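Long-range contacts in ATP-dependent protease subunit HslV (Trypanosoma brucei brucei, PDB 4HNZ), which acts as the threonine-protease subunit of the mitochondrial HslVU complex, cleaving proteins that its ATP-driven partner HslU has unfolded and so regulating mitochondrial DNA replication: residues D41-D52 with L91-A100; S55-K63 with E77-L88. All blocks are in the same frame, centred on the assembly; numbering follows the deposited sequence.

Contact 1. Residues D41-D52 with L91-A100; sequences DVVIGFAGSTAD and LEASLIVCSA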
loop_
_atom_site.group_PDB
_atom_site.type_symbol
_atom_site.label_atom_id
_atom_site.label_comp_id
_atom_site.label_asym_id
_atom_site.label_seq_id
_atom_site.Cartn_x
_atom_site.Cartn_y
_atom_site.Cartn_z
ATOM N N ASP A 41 9.590 6.144 47.864
ATOM C CA ASP A 41 10.196 4.872 47.563
ATOM C C ASP A 41 10.176 4.543 46.071
ATOM O O ASP A 41 10.718 3.532 45.700
ATOM C CB ASP A 41 9.457 3.759 48.323
ATOM C CG ASP A 41 9.459 3.971 49.832
ATOM O OD1 ASP A 41 10.499 4.446 50.395
ATOM O OD2 ASP A 41 8.417 3.699 50.449
ATOM N N VAL A 42 9.514 5.348 45.243
ATOM C CA VAL A 42 9.204 4.920 43.888
ATOM C C VAL A 42 9.387 6.051 42.877
ATOM O O VAL A 42 8.845 7.150 43.028
ATOM C CB VAL A 42 7.771 4.365 43.774
ATOM C CG1 VAL A 42 7.478 3.976 42.370
ATOM C CG2 VAL A 42 7.575 3.167 44.679
ATOM N N VAL A 43 10.190 5.771 41.860
ATOM C CA VAL A 43 10.410 6.733 40.797
ATOM C C VAL A 43 10.093 6.062 39.483
ATOM O O VAL A 43 10.112 4.831 39.339
ATOM C CB VAL A 43 11.850 7.281 40.786
ATOM C CG1 VAL A 43 12.165 8.006 42.056
ATOM C CG2 VAL A 43 12.869 6.163 40.624
ATOM N N ILE A 44 9.724 6.875 38.526
ATOM C CA ILE A 44 9.272 6.348 37.244
ATOM C C ILE A 44 9.759 7.227 36.088
ATOM O O ILE A 44 9.904 8.433 36.254
ATOM C CB ILE A 44 7.760 6.198 37.201
ATOM C CG1 ILE A 44 7.321 5.765 35.814
ATOM C CG2 ILE A 44 7.100 7.513 37.453
ATOM C CD1 ILE A 44 5.962 5.114 35.854
ATOM N N GLY A 45 10.162 6.565 34.995
ATOM C CA GLY A 45 10.662 7.210 33.848
ATOM C C GLY A 45 9.838 6.787 32.673
ATOM O O GLY A 45 9.387 5.670 32.631
ATOM N N PHE A 46 9.679 7.693 31.696
ATOM C CA PHE A 46 8.766 7.464 30.559
ATOM C C PHE A 46 9.318 7.852 29.193
ATOM O O PHE A 46 10.079 8.806 29.083
ATOM C CB PHE A 46 7.411 8.100 30.786
ATOM C CG PHE A 46 7.407 9.618 30.751
ATOM C CD1 PHE A 46 7.248 10.327 29.557
ATOM C CD2 PHE A 46 7.478 10.362 31.929
ATOM C CE1 PHE A 46 7.145 11.753 29.530
ATOM C CE2 PHE A 46 7.418 11.769 31.886
ATOM C CZ PHE A 46 7.261 12.454 30.684
ATOM N N ALA A 47 9.052 7.002 28.223
ATOM C CA ALA A 47 9.110 7.368 26.845
ATOM C C ALA A 47 7.685 7.545 26.351
ATOM O O ALA A 47 6.812 6.766 26.742
ATOM C CB ALA A 47 9.802 6.284 26.025
ATOM N N GLY A 48 7.465 8.581 25.562
ATOM C CA GLY A 48 6.138 8.973 25.068
ATOM C C GLY A 48 5.820 10.419 25.387
ATOM O O GLY A 48 6.565 11.079 26.117
ATOM N N SER A 49 4.671 10.876 24.954
ATOM C CA SER A 49 4.271 12.234 25.201
ATOM C C SER A 49 3.860 12.483 26.653
ATOM O O SER A 49 3.457 11.547 27.394
ATOM C CB SER A 49 3.052 12.575 24.318
ATOM O OG SER A 49 1.888 11.921 24.790
ATOM N N THR A 50 3.950 13.734 27.052
ATOM C CA THR A 50 3.571 14.141 28.385
ATOM C C THR A 50 2.226 13.580 28.807
ATOM O O THR A 50 2.101 12.941 29.860
ATOM C CB THR A 50 3.476 15.676 28.447
ATOM O OG1 THR A 50 4.745 16.202 28.039
ATOM C CG2 THR A 50 3.131 16.179 29.875
ATOM N N ALA A 51 1.211 13.859 28.004
ATOM C CA ALA A 51 -0.147 13.443 28.364
ATOM C C ALA A 51 -0.307 11.934 28.422
ATOM O O ALA A 51 -0.977 11.414 29.301
ATOM C CB ALA A 51 -1.140 14.046 27.392
ATOM N N ASP A 52 0.305 11.226 27.471
ATOM C CA ASP A 52 0.165 9.764 27.410
ATOM C C ASP A 52 0.789 9.179 28.638
ATOM O O ASP A 52 0.193 8.369 29.309
ATOM C CB ASP A 52 0.807 9.168 26.161
ATOM C CG ASP A 52 -0.010 9.411 24.925
ATOM O OD1 ASP A 52 -0.739 10.449 24.836
ATOM O OD2 ASP A 52 0.093 8.587 23.998
ATOM N N LEU A 91 -3.062 5.133 23.663
ATOM C CA LEU A 91 -1.865 5.827 24.149
ATOM C C LEU A 91 -0.583 5.104 23.732
ATOM O O LEU A 91 -0.555 3.901 23.598
ATOM C CB LEU A 91 -1.898 5.964 25.664
ATOM C CG LEU A 91 -3.179 6.557 26.273
ATOM C CD1 LEU A 91 -3.029 6.657 27.768
ATOM C CD2 LEU A 91 -3.500 7.943 25.725
ATOM N N GLU A 92 0.485 5.848 23.535
ATOM C CA GLU A 92 1.750 5.285 23.246
ATOM C C GLU A 92 2.755 5.742 24.283
ATOM O O GLU A 92 3.087 6.916 24.359
ATOM C CB GLU A 92 2.199 5.723 21.867
ATOM C CG GLU A 92 1.429 5.048 20.755
ATOM C CD GLU A 92 1.911 5.510 19.414
ATOM O OE1 GLU A 92 1.140 6.208 18.708
ATOM O OE2 GLU A 92 3.096 5.238 19.079
ATOM N N ALA A 93 3.331 4.772 24.993
ATOM C CA ALA A 93 4.306 5.064 25.987
ATOM C C ALA A 93 4.987 3.814 26.457
ATOM O O ALA A 93 4.494 2.744 26.268
ATOM C CB ALA A 93 3.631 5.736 27.155
ATOM N N SER A 94 6.127 3.965 27.103
ATOM C CA SER A 94 6.753 2.893 27.835
ATOM C C SER A 94 7.205 3.473 29.144
ATOM O O SER A 94 7.503 4.658 29.202
ATOM C CB SER A 94 7.955 2.403 27.077
ATOM O OG SER A 94 7.495 1.707 25.960
ATOM N N LEU A 95 7.282 2.643 30.175
ATOM C CA LEU A 95 7.579 3.089 31.572
ATOM C C LEU A 95 8.589 2.224 32.170
ATOM O O LEU A 95 8.612 1.036 31.881
ATOM C CB LEU A 95 6.365 2.979 32.462
ATOM C CG LEU A 95 5.122 3.697 31.989
ATOM C CD1 LEU A 95 3.997 3.411 32.958
ATOM C CD2 LEU A 95 5.311 5.225 31.821
ATOM N N ILE A 96 9.478 2.817 32.932
ATOM C CA ILE A 96 10.288 2.056 33.877
ATOM C C ILE A 96 9.926 2.550 35.255
ATOM O O ILE A 96 9.933 3.762 35.513
ATOM C CB ILE A 96 11.783 2.267 33.666
ATOM C CG1 ILE A 96 12.211 1.634 32.360
ATOM C CG2 ILE A 96 12.557 1.585 34.779
ATOM C CD1 ILE A 96 13.683 1.807 32.035
ATOM N N VAL A 97 9.631 1.599 36.145
ATOM C CA VAL A 97 9.298 1.902 37.537
ATOM C C VAL A 97 10.390 1.318 38.407
ATOM O O VAL A 97 10.603 0.112 38.358
ATOM C CB VAL A 97 8.006 1.203 38.015
ATOM C CG1 VAL A 97 7.387 1.960 39.196
ATOM C CG2 VAL A 97 7.012 1.074 36.918
ATOM N N CYS A 98 10.935 2.130 39.311
ATOM C CA CYS A 98 11.902 1.695 40.297
ATOM C C CYS A 98 11.542 1.927 41.731
ATOM O O CYS A 98 11.057 2.982 42.109
ATOM C CB CYS A 98 13.180 2.505 40.155
ATOM S SG CYS A 98 14.061 2.082 38.700
ATOM N N SER A 99 11.815 0.901 42.521
ATOM C CA SER A 99 11.966 1.045 43.940
ATOM C C SER A 99 13.378 0.581 44.256
ATOM O O SER A 99 14.131 0.149 43.377
ATOM C CB SER A 99 10.947 0.209 44.690
ATOM O OG SER A 99 11.218 -1.149 44.493
ATOM N N ALA A 100 13.726 0.649 45.539
ATOM C CA ALA A 100 15.020 0.157 45.997
ATOM C C ALA A 100 15.103 -1.339 45.725
ATOM O O ALA A 100 16.126 -1.814 45.239
ATOM C CB ALA A 100 15.229 0.464 47.464
HETATM O O HOH W 1 12.590 2.617 47.454
HETATM O O HOH W 2 3.292 9.252 23.290
#

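Contact 2. Residues S55-K63 with E77-L88; sequences SLMEKLENK and ELAKEWRTDRAL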
loop_
_atom_site.group_PDB
_atom_site.type_symbol
_atom_site.label_atom_id
_atom_site.label_comp_id
_atom_site.label_asym_id
_atom_site.label_seq_id
_atom_site.Cartn_x
_atom_site.Cartn_y
_atom_site.Cartn_z
ATOM N N SER A 55 -1.047 10.045 31.985
ATOM C CA SER A 55 -2.265 9.305 32.146
ATOM C C SER A 55 -1.923 7.911 32.662
ATOM O O SER A 55 -2.659 7.375 33.505
ATOM C CB SER A 55 -3.033 9.236 30.824
ATOM O OG SER A 55 -3.448 10.512 30.375
ATOM N N LEU A 56 -0.863 7.290 32.119
ATOM C CA LEU A 56 -0.524 5.934 32.542
ATOM C C LEU A 56 0.100 5.911 33.917
ATOM O O LEU A 56 -0.164 4.997 34.700
ATOM C CB LEU A 56 0.394 5.258 31.559
ATOM C CG LEU A 56 -0.316 4.951 30.252
ATOM C CD1 LEU A 56 0.728 4.800 29.160
ATOM C CD2 LEU A 56 -1.173 3.708 30.340
ATOM N N MET A 57 0.873 6.939 34.254
ATOM C CA MET A 57 1.372 7.094 35.618
ATOM C C MET A 57 0.239 7.183 36.637
ATOM O O MET A 57 0.319 6.559 37.694
ATOM C CB MET A 57 2.305 8.281 35.743
ATOM C CG MET A 57 3.608 7.952 35.063
ATOM S SD MET A 57 4.972 9.121 35.168
ATOM C CE MET A 57 4.608 10.260 33.803
ATOM N N GLU A 58 -0.814 7.911 36.315
ATOM C CA GLU A 58 -1.936 8.016 37.244
ATOM C C GLU A 58 -2.625 6.685 37.442
ATOM O O GLU A 58 -2.985 6.350 38.556
ATOM C CB GLU A 58 -2.914 9.053 36.773
ATOM C CG GLU A 58 -2.335 10.446 36.929
ATOM C CD GLU A 58 -3.236 11.533 36.358
ATOM O OE1 GLU A 58 -4.326 11.215 35.796
ATOM O OE2 GLU A 58 -2.855 12.720 36.502
ATOM N N LYS A 59 -2.773 5.904 36.371
ATOM C CA LYS A 59 -3.340 4.561 36.526
ATOM C C LYS A 59 -2.402 3.645 37.330
ATOM O O LYS A 59 -2.878 2.873 38.150
ATOM C CB LYS A 59 -3.668 3.916 35.196
ATOM C CG LYS A 59 -4.622 4.723 34.328
ATOM C CD LYS A 59 -6.050 4.830 34.854
ATOM C CE LYS A 59 -6.833 5.802 33.962
ATOM N NZ LYS A 59 -8.253 5.944 34.368
ATOM N N LEU A 60 -1.083 3.784 37.125
ATOM C CA LEU A 60 -0.116 3.033 37.915
ATOM C C LEU A 60 -0.210 3.373 39.419
ATOM O O LEU A 60 -0.145 2.498 40.261
ATOM C CB LEU A 60 1.303 3.239 37.407
ATOM C CG LEU A 60 2.342 2.435 38.174
ATOM C CD1 LEU A 60 2.062 0.949 38.126
ATOM C CD2 LEU A 60 3.724 2.714 37.626
ATOM N N GLU A 61 -0.419 4.640 39.741
ATOM C CA GLU A 61 -0.639 5.059 41.136
ATOM C C GLU A 61 -1.873 4.446 41.736
ATOM O O GLU A 61 -1.804 4.039 42.867
ATOM C CB GLU A 61 -0.695 6.571 41.266
ATOM C CG GLU A 61 0.690 7.213 41.182
ATOM C CD GLU A 61 0.647 8.725 40.972
ATOM O OE1 GLU A 61 -0.453 9.321 40.960
ATOM O OE2 GLU A 61 1.718 9.333 40.776
ATOM N N ASN A 62 -2.976 4.378 40.989
ATOM C CA ASN A 62 -4.154 3.645 41.434
ATOM C C ASN A 62 -3.751 2.247 41.816
ATOM O O ASN A 62 -4.082 1.776 42.897
ATOM C CB ASN A 62 -5.273 3.533 40.378
ATOM C CG ASN A 62 -6.017 4.818 40.176
ATOM O OD1 ASN A 62 -5.869 5.769 40.968
ATOM N ND2 ASN A 62 -6.803 4.897 39.103
ATOM N N LYS A 63 -3.055 1.566 40.928
ATOM C CA LYS A 63 -2.690 0.198 41.219
ATOM C C LYS A 63 -1.763 0.119 42.426
ATOM O O LYS A 63 -1.828 -0.847 43.175
ATOM C CB LYS A 63 -2.071 -0.481 39.969
ATOM C CG LYS A 63 -2.982 -0.512 38.740
ATOM C CD LYS A 63 -4.318 -1.151 39.042
ATOM C CE LYS A 63 -5.208 -1.091 37.825
ATOM N NZ LYS A 63 -6.474 -1.810 38.076
ATOM N N GLU A 77 -1.000 -5.464 36.939
ATOM C CA GLU A 77 -2.416 -5.026 36.868
ATOM C C GLU A 77 -2.556 -3.831 35.954
ATOM O O GLU A 77 -3.525 -3.725 35.209
ATOM C CB GLU A 77 -2.959 -4.676 38.226
ATOM C CG GLU A 77 -3.126 -5.886 39.132
ATOM C CD GLU A 77 -4.126 -6.895 38.599
ATOM O OE1 GLU A 77 -5.136 -6.512 37.958
ATOM O OE2 GLU A 77 -3.869 -8.097 38.797
ATOM N N LEU A 78 -1.580 -2.937 36.007
ATOM C CA LEU A 78 -1.574 -1.799 35.096
ATOM C C LEU A 78 -1.522 -2.264 33.633
ATOM O O LEU A 78 -2.309 -1.842 32.823
ATOM C CB LEU A 78 -0.389 -0.890 35.343
ATOM C CG LEU A 78 -0.340 0.175 34.248
ATOM C CD1 LEU A 78 -1.340 1.264 34.493
ATOM C CD2 LEU A 78 1.050 0.767 34.124
ATOM N N ALA A 79 -0.597 -3.160 33.335
ATOM C CA ALA A 79 -0.441 -3.626 31.988
ATOM C C ALA A 79 -1.710 -4.288 31.489
ATOM O O ALA A 79 -2.109 -4.051 30.350
ATOM C CB ALA A 79 0.743 -4.563 31.882
ATOM N N LYS A 80 -2.340 -5.115 32.305
ATOM C CA LYS A 80 -3.633 -5.726 31.940
ATOM C C LYS A 80 -4.680 -4.708 31.593
ATOM O O LYS A 80 -5.420 -4.869 30.630
ATOM C CB LYS A 80 -4.178 -6.594 33.064
ATOM C CG LYS A 80 -3.489 -7.918 33.134
ATOM C CD LYS A 80 -3.625 -8.594 34.474
ATOM C CE LYS A 80 -5.091 -8.859 34.820
ATOM N NZ LYS A 80 -5.133 -9.237 36.257
ATOM N N GLU A 81 -4.778 -3.664 32.398
ATOM C CA GLU A 81 -5.788 -2.635 32.179
ATOM C C GLU A 81 -5.478 -1.847 30.902
ATOM O O GLU A 81 -6.346 -1.500 30.122
ATOM C CB GLU A 81 -5.800 -1.678 33.393
ATOM C CG GLU A 81 -6.971 -0.693 33.417
ATOM C CD GLU A 81 -6.901 0.352 34.549
ATOM O OE1 GLU A 81 -5.917 0.397 35.340
ATOM O OE2 GLU A 81 -7.816 1.206 34.602
ATOM N N TRP A 82 -4.217 -1.519 30.753
ATOM C CA TRP A 82 -3.737 -0.812 29.611
ATOM C C TRP A 82 -4.100 -1.568 28.321
ATOM O O TRP A 82 -4.542 -0.972 27.360
ATOM C CB TRP A 82 -2.212 -0.686 29.732
ATOM C CG TRP A 82 -1.514 0.192 28.729
ATOM C CD1 TRP A 82 -2.019 0.741 27.626
ATOM C CD2 TRP A 82 -0.119 0.513 28.743
ATOM N NE1 TRP A 82 -1.047 1.465 26.986
ATOM C CE2 TRP A 82 0.131 1.325 27.645
ATOM C CE3 TRP A 82 0.924 0.230 29.625
ATOM C CZ2 TRP A 82 1.368 1.833 27.378
ATOM C CZ3 TRP A 82 2.173 0.732 29.363
ATOM C CH2 TRP A 82 2.388 1.527 28.254
ATOM N N ARG A 83 -3.903 -2.882 28.282
ATOM C CA ARG A 83 -4.146 -3.618 27.051
ATOM C C ARG A 83 -5.605 -3.829 26.774
ATOM O O ARG A 83 -5.961 -4.060 25.639
ATOM C CB ARG A 83 -3.475 -4.969 27.085
ATOM C CG ARG A 83 -1.982 -4.838 27.067
ATOM C CD ARG A 83 -1.477 -4.365 25.720
ATOM N NE ARG A 83 -1.790 -5.374 24.723
ATOM C CZ ARG A 83 -1.604 -5.238 23.423
ATOM N NH1 ARG A 83 -1.125 -4.126 22.917
ATOM N NH2 ARG A 83 -1.899 -6.245 22.627
ATOM N N THR A 84 -6.458 -3.815 27.799
ATOM C CA THR A 84 -7.890 -4.150 27.586
ATOM C C THR A 84 -8.801 -2.944 27.557
ATOM O O THR A 84 -9.943 -3.066 27.208
ATOM C CB THR A 84 -8.414 -5.121 28.659
ATOM O OG1 THR A 84 -8.047 -4.659 29.968
ATOM C CG2 THR A 84 -7.808 -6.474 28.476
ATOM N N ASP A 85 -8.326 -1.788 28.001
ATOM C CA ASP A 85 -9.155 -0.565 28.006
ATOM C C ASP A 85 -8.986 0.233 26.694
ATOM O O ASP A 85 -7.863 0.562 26.304
ATOM C CB ASP A 85 -8.797 0.304 29.196
ATOM C CG ASP A 85 -9.626 1.551 29.265
ATOM O OD1 ASP A 85 -9.373 2.500 28.511
ATOM O OD2 ASP A 85 -10.555 1.607 30.083
ATOM N N ARG A 86 -10.106 0.559 26.042
ATOM C CA ARG A 86 -10.107 1.144 24.689
ATOM C C ARG A 86 -9.343 2.496 24.630
ATOM O O ARG A 86 -8.521 2.733 23.753
ATOM C CB ARG A 86 -11.537 1.378 24.145
ATOM C CG ARG A 86 -12.781 0.803 24.872
ATOM C CD ARG A 86 -14.115 1.275 24.227
ATOM N NE ARG A 86 -14.190 0.968 22.785
ATOM C CZ ARG A 86 -13.675 1.707 21.785
ATOM N NH1 ARG A 86 -13.054 2.859 22.009
ATOM N NH2 ARG A 86 -13.770 1.287 20.524
ATOM N N ALA A 87 -9.625 3.364 25.586
ATOM C CA ALA A 87 -8.957 4.663 25.670
ATOM C C ALA A 87 -7.423 4.536 25.895
ATOM O O ALA A 87 -6.626 5.186 25.203
ATOM C CB ALA A 87 -9.604 5.515 26.772
ATOM N N LEU A 88 -7.022 3.702 26.850
ATOM C CA LEU A 88 -5.615 3.530 27.182
ATOM C C LEU A 88 -4.846 2.929 26.026
ATOM O O LEU A 88 -3.674 3.241 25.860
ATOM C CB LEU A 88 -5.404 2.668 28.429
ATOM C CG LEU A 88 -5.978 3.264 29.697
ATOM C CD1 LEU A 88 -5.634 2.381 30.876
ATOM C CD2 LEU A 88 -5.491 4.697 29.947
#

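Contact 1. Residues D41-D52 with L91-A100
I44 and F46 pack against L95 where strands 42-48 and 93-98 run antiparallel, and this buried middle is the dense part. I44 holds CG1 opposite its backbone N (chi1 175°) and so extends CD1 off the sheet to 3.9 Å from L95 CD1. The other L95 methyl, CD2, lies 3.7 Å from F46 CB, while the F46 ring turns off the strand pair to pack on A53 and M57 of helix 50-66. Farther along the same face V42 CG1 meets V97 CG1 at 3.8 Å. On the reverse face V43 CG2 rests on C98 CB, and I96 packs against V121 and I123 of strand 120-123. Paired backbone hydrogen bonds link V43 with C98, G45 with I96 and A47 with S94; the one from C98 N to V43 O, 2.8 Å, is almost straight. The two strands are neighbours in one antiparallel sheet of the Ntn-hydrolase sandwich, the fold of proteasome-type peptidases, and the A47 side chain lies about 4 Å from that of T1, the probable catalytic nucleophile. The pairing loosens at G48-S49 with E92 and at D41 with A100, where water bridges the chains. At the first, a water accepts from S49 N and donates to E92 O. Beyond it D52, at the start of helix 50-66, joins the chains again: its OD2 receives E92 N at 2.8 Å on the anti side, 19° out of the carboxylate plane, L91 CD2 lies against that carboxylate, and OD1 forms a salt bridge with R83 of a second subunit. S49 OG accepts from D52 N as the N-cap and also bonds to Q109 O of that subunit. At the second, another water donates to D41 O (2.7 Å) and accepts from A100 N.

Contact 2. Residues S55-K63 with E77-L88
L56 lies across W82 at about a right angle, the central contact of a helix pair that covers one face of a sheet in the Ntn-hydrolase sandwich. Helices 55-63 and 77-84 run at 132° to each other, their axes 9.6 Å apart at closest approach. Both methyls of L56 come over the same indole face. L56 CD2 sits 3.7 Å from the centroid of the W82 five-membered ring, 11° off its normal, a CH-pi contact; L56 CD1 lies over the CZ2 and CH2 side of the six-membered ring, 3.5 Å from W82 CZ2. W82 holds its CG anti to the backbone N (chi1 -172°), which swings the indole toward the partner helix, and the ring also packs on I106 of strand 103-107. L88, past the end of helix 77-84, comes near L56 more loosely. One turn before W82, L78 is a knob set among L56, K59, L60 and K63. It crosses L60 at roughly a right angle. L78 CD1 lies 3.6 Å from K59 CB. L78 CD2 lies 4.1 Å from L60 CB. L60 also touches V97, and L78 touches L95, sealing the pair onto the sheet. On the partly exposed side, charged side chains lie over this apolar layer. K63, bent at its second torsion, lays its CG over the backbone of L78 and its CD near E77 CB, then passes obliquely by E81. E77 sends its carboxylate away to a salt bridge with K80, whose NZ also pairs with E58 of a third subunit. E81 is extended, and K59 crosses it with its aliphatic chain near OE2. The salt bridge from K63 NZ to E81 OE1 is long, 3.6 Å, and K63 CE is nearer to E81 OE1, at 3.0 Å.

In the fold
Both segments of contact 2 fall between the two strands of contact 1 along the chain: strand 42-48 leads into helix 50-66, the chain returns through helices 71-84 and 86-89, and strand 93-98 then pairs with strand 42-48. Their centres are 12 Å apart, and helix 50-66 serves both. The two layers meet directly: A93 CB lies 3.6 Å from L56 CD1, and M57 packs against I44 and F46. Contact 1 is thus part of the sheet, with A47 near the active-site T1, whereas contact 2 belongs to the helical layer that covers the outer face of this sheet, away from the annotated sites. Both also touch a second subunit, tying this half of the sandwich into the twelve-chain assembly.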